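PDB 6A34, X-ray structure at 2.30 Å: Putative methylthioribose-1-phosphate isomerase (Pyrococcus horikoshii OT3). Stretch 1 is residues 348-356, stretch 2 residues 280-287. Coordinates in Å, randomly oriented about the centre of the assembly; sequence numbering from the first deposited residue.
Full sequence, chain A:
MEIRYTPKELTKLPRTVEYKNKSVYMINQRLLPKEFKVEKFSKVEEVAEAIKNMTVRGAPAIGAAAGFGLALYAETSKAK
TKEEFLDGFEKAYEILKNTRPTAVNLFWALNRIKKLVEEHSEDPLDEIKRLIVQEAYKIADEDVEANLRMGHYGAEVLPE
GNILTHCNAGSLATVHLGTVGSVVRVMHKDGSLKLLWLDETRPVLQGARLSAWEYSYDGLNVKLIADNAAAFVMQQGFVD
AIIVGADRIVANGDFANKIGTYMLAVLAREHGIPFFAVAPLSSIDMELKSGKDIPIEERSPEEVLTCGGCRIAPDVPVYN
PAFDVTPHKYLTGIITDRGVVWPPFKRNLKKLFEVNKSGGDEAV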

# COMPACT_ATOMS: atom_id res chain seq x y z
N ASN A 348 -17.15 9.79 -28.33
CA ASN A 348 -15.93 10.47 -28.75
C ASN A 348 -14.82 9.47 -29.07
O ASN A 348 -13.98 9.79 -29.90
CB ASN A 348 -15.47 11.57 -27.80
CG ASN A 348 -16.41 12.75 -27.86
OD1 ASN A 348 -16.86 13.10 -28.95
ND2 ASN A 348 -16.78 13.32 -26.72
N LEU A 349 -14.84 8.28 -28.45
CA LEU A 349 -13.82 7.29 -28.77
C LEU A 349 -14.07 6.75 -30.17
O LEU A 349 -13.10 6.64 -30.93
CB LEU A 349 -13.75 6.15 -27.75
CG LEU A 349 -12.99 6.49 -26.47
CD1 LEU A 349 -13.25 5.45 -25.39
CD2 LEU A 349 -11.50 6.63 -26.73
N LYS A 350 -15.34 6.45 -30.51
CA LYS A 350 -15.65 5.84 -31.81
C LYS A 350 -15.41 6.88 -32.92
O LYS A 350 -14.91 6.51 -33.99
CB LYS A 350 -17.04 5.19 -31.84
CG LYS A 350 -18.22 6.09 -32.14
CD LYS A 350 -19.38 5.34 -32.78
CE LYS A 350 -19.87 4.15 -31.98
NZ LYS A 350 -20.98 3.45 -32.68
N LYS A 351 -15.66 8.16 -32.64
CA LYS A 351 -15.24 9.23 -33.54
C LYS A 351 -13.74 9.11 -33.78
O LYS A 351 -13.30 8.98 -34.91
CB LYS A 351 -15.53 10.63 -33.00
CG LYS A 351 -16.91 11.19 -33.31
CD LYS A 351 -17.11 12.61 -32.82
CE LYS A 351 -18.56 12.96 -32.56
NZ LYS A 351 -18.71 14.33 -32.01
N LEU A 352 -12.96 9.13 -32.70
CA LEU A 352 -11.51 9.16 -32.79
C LEU A 352 -11.00 8.05 -33.72
O LEU A 352 -10.02 8.25 -34.42
CB LEU A 352 -10.92 8.97 -31.39
CG LEU A 352 -9.40 9.15 -31.28
CD1 LEU A 352 -9.00 10.57 -31.66
CD2 LEU A 352 -8.94 8.82 -29.88
N PHE A 353 -11.67 6.89 -33.68
CA PHE A 353 -11.24 5.72 -34.42
C PHE A 353 -11.55 5.86 -35.92
O PHE A 353 -10.76 5.39 -36.75
CB PHE A 353 -11.84 4.45 -33.81
CG PHE A 353 -10.85 3.70 -32.95
CD1 PHE A 353 -10.52 4.16 -31.68
CD2 PHE A 353 -10.18 2.59 -33.44
CE1 PHE A 353 -9.58 3.49 -30.90
CE2 PHE A 353 -9.25 1.92 -32.66
CZ PHE A 353 -8.95 2.38 -31.40
N GLU A 354 -12.67 6.49 -36.26
CA GLU A 354 -13.07 6.71 -37.65
C GLU A 354 -12.12 7.72 -38.32
O GLU A 354 -11.76 7.52 -39.48
CB GLU A 354 -14.54 7.13 -37.74
CG GLU A 354 -15.49 5.94 -37.89
CD GLU A 354 -16.82 6.04 -37.16
OE1 GLU A 354 -17.45 7.12 -37.22
OE2 GLU A 354 -17.23 5.03 -36.53
N VAL A 355 -11.70 8.76 -37.59
CA VAL A 355 -10.89 9.85 -38.17
C VAL A 355 -9.38 9.61 -37.99
O VAL A 355 -8.59 10.46 -38.41
CB VAL A 355 -11.30 11.25 -37.63
CG1 VAL A 355 -12.79 11.51 -37.79
CG2 VAL A 355 -10.86 11.49 -36.19
N ASN A 356 -8.96 8.47 -37.40
CA ASN A 356 -7.51 8.10 -37.26
C ASN A 356 -7.31 6.63 -37.65
O ASN A 356 -6.59 5.89 -36.96
CB ASN A 356 -6.94 8.35 -35.85
CG ASN A 356 -6.70 9.81 -35.51
OD1 ASN A 356 -7.43 10.38 -34.70
ND2 ASN A 356 -5.68 10.41 -36.09
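Stretch 2 280-287: PLSSIDME

How does stretch 2 lie on the helix? It crosses the helix obliquely, its residue order reversed against the helix: Leu281 lies nearest Phe353, CA to CA 8.1 Å, and Met286 nearest Lys350, CA to CA 8.0 Å. A 3-10 turn at 281-283, with Ile284 N hydrogen-bonded to Leu281 O at 3.0 Å, gives way to extended backbone at Ile284 and Asp285. Leu281, Ile284 and Met286 point toward the helix, while Ser282, Ser283 and Asp285 point away.

What does Phe353 meet? Its chi1 of -102° lies between wells, and its ring spans all three inward residues. Phe353 CZ is 3.6 Å from Leu281 O, which sits at the ring edge; Phe353 CE1 is 3.9 Å from Ile284 CG2.

Why is Met286 bent? With chi1 -137°, chi2 72° and chi3 118°, its chain folds so that Met286 CE comes 3.1 Å from Phe353 CD1, a tight approach, and 3.8 Å from Leu349 CB. Met286 SD lies oblique to the ring, 4.8 Å from the Phe353 centroid.

What do the leucines and Ile284 add? Leu352, t at chi1, brings CD2 3.5 Å from Leu281 CD1. Leu349 and Ile284 are both m then t, and Leu349 CD2 and Ile284 CD1 are 3.8 Å apart. No hydrogen bond crosses; the contact rests on apolar packing.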

# COMPACT_ATOMS: atom_id res chain seq x y z
N PRO A 280 -1.87 5.09 -25.73
CA PRO A 280 -1.99 5.16 -27.19
C PRO A 280 -3.28 4.48 -27.66
O PRO A 280 -3.84 3.68 -26.91
CB PRO A 280 -0.73 4.43 -27.69
CG PRO A 280 -0.40 3.45 -26.59
CD PRO A 280 -0.90 4.07 -25.30
N LEU A 281 -3.73 4.80 -28.88
CA LEU A 281 -4.94 4.22 -29.51
C LEU A 281 -4.95 2.69 -29.46
O LEU A 281 -6.00 2.08 -29.29
CB LEU A 281 -5.07 4.72 -30.95
CG LEU A 281 -6.19 5.73 -31.20
CD1 LEU A 281 -6.10 6.89 -30.22
CD2 LEU A 281 -6.16 6.23 -32.63
N SER A 282 -3.78 2.06 -29.58
CA SER A 282 -3.66 0.62 -29.64
C SER A 282 -4.03 -0.04 -28.30
O SER A 282 -4.17 -1.25 -28.25
CB SER A 282 -2.26 0.23 -30.07
OG SER A 282 -1.31 0.68 -29.13
N SER A 283 -4.18 0.75 -27.23
CA SER A 283 -4.58 0.22 -25.91
C SER A 283 -6.10 0.31 -25.73
O SER A 283 -6.62 -0.16 -24.73
CB SER A 283 -3.87 0.95 -24.78
OG SER A 283 -2.47 0.91 -24.96
N ILE A 284 -6.79 0.94 -26.68
CA ILE A 284 -8.23 0.99 -26.65
C ILE A 284 -8.76 -0.23 -27.40
O ILE A 284 -8.54 -0.37 -28.59
CB ILE A 284 -8.74 2.32 -27.23
CG1 ILE A 284 -8.11 3.52 -26.54
CG2 ILE A 284 -10.26 2.39 -27.20
CD1 ILE A 284 -8.27 4.79 -27.31
N ASP A 285 -9.46 -1.09 -26.66
CA ASP A 285 -10.08 -2.29 -27.15
C ASP A 285 -11.57 -1.99 -27.37
O ASP A 285 -12.38 -2.10 -26.44
CB ASP A 285 -9.85 -3.44 -26.18
CG ASP A 285 -10.39 -4.80 -26.60
OD1 ASP A 285 -10.94 -4.90 -27.71
OD2 ASP A 285 -10.25 -5.74 -25.79
N MET A 286 -11.91 -1.66 -28.62
CA MET A 286 -13.26 -1.25 -29.01
C MET A 286 -14.18 -2.47 -29.16
O MET A 286 -15.39 -2.32 -29.29
CB MET A 286 -13.21 -0.42 -30.30
CG MET A 286 -14.11 0.79 -30.23
SD MET A 286 -13.47 2.09 -29.13
CE MET A 286 -13.26 3.40 -30.33
N GLU A 287 -13.62 -3.69 -29.09
CA GLU A 287 -14.40 -4.94 -29.10
C GLU A 287 -15.23 -5.09 -27.82
O GLU A 287 -16.33 -5.65 -27.89
CB GLU A 287 -13.49 -6.17 -29.22
CG GLU A 287 -13.65 -6.91 -30.54
CD GLU A 287 -13.01 -6.20 -31.72
OE1 GLU A 287 -13.52 -5.11 -32.10
OE2 GLU A 287 -12.00 -6.72 -32.23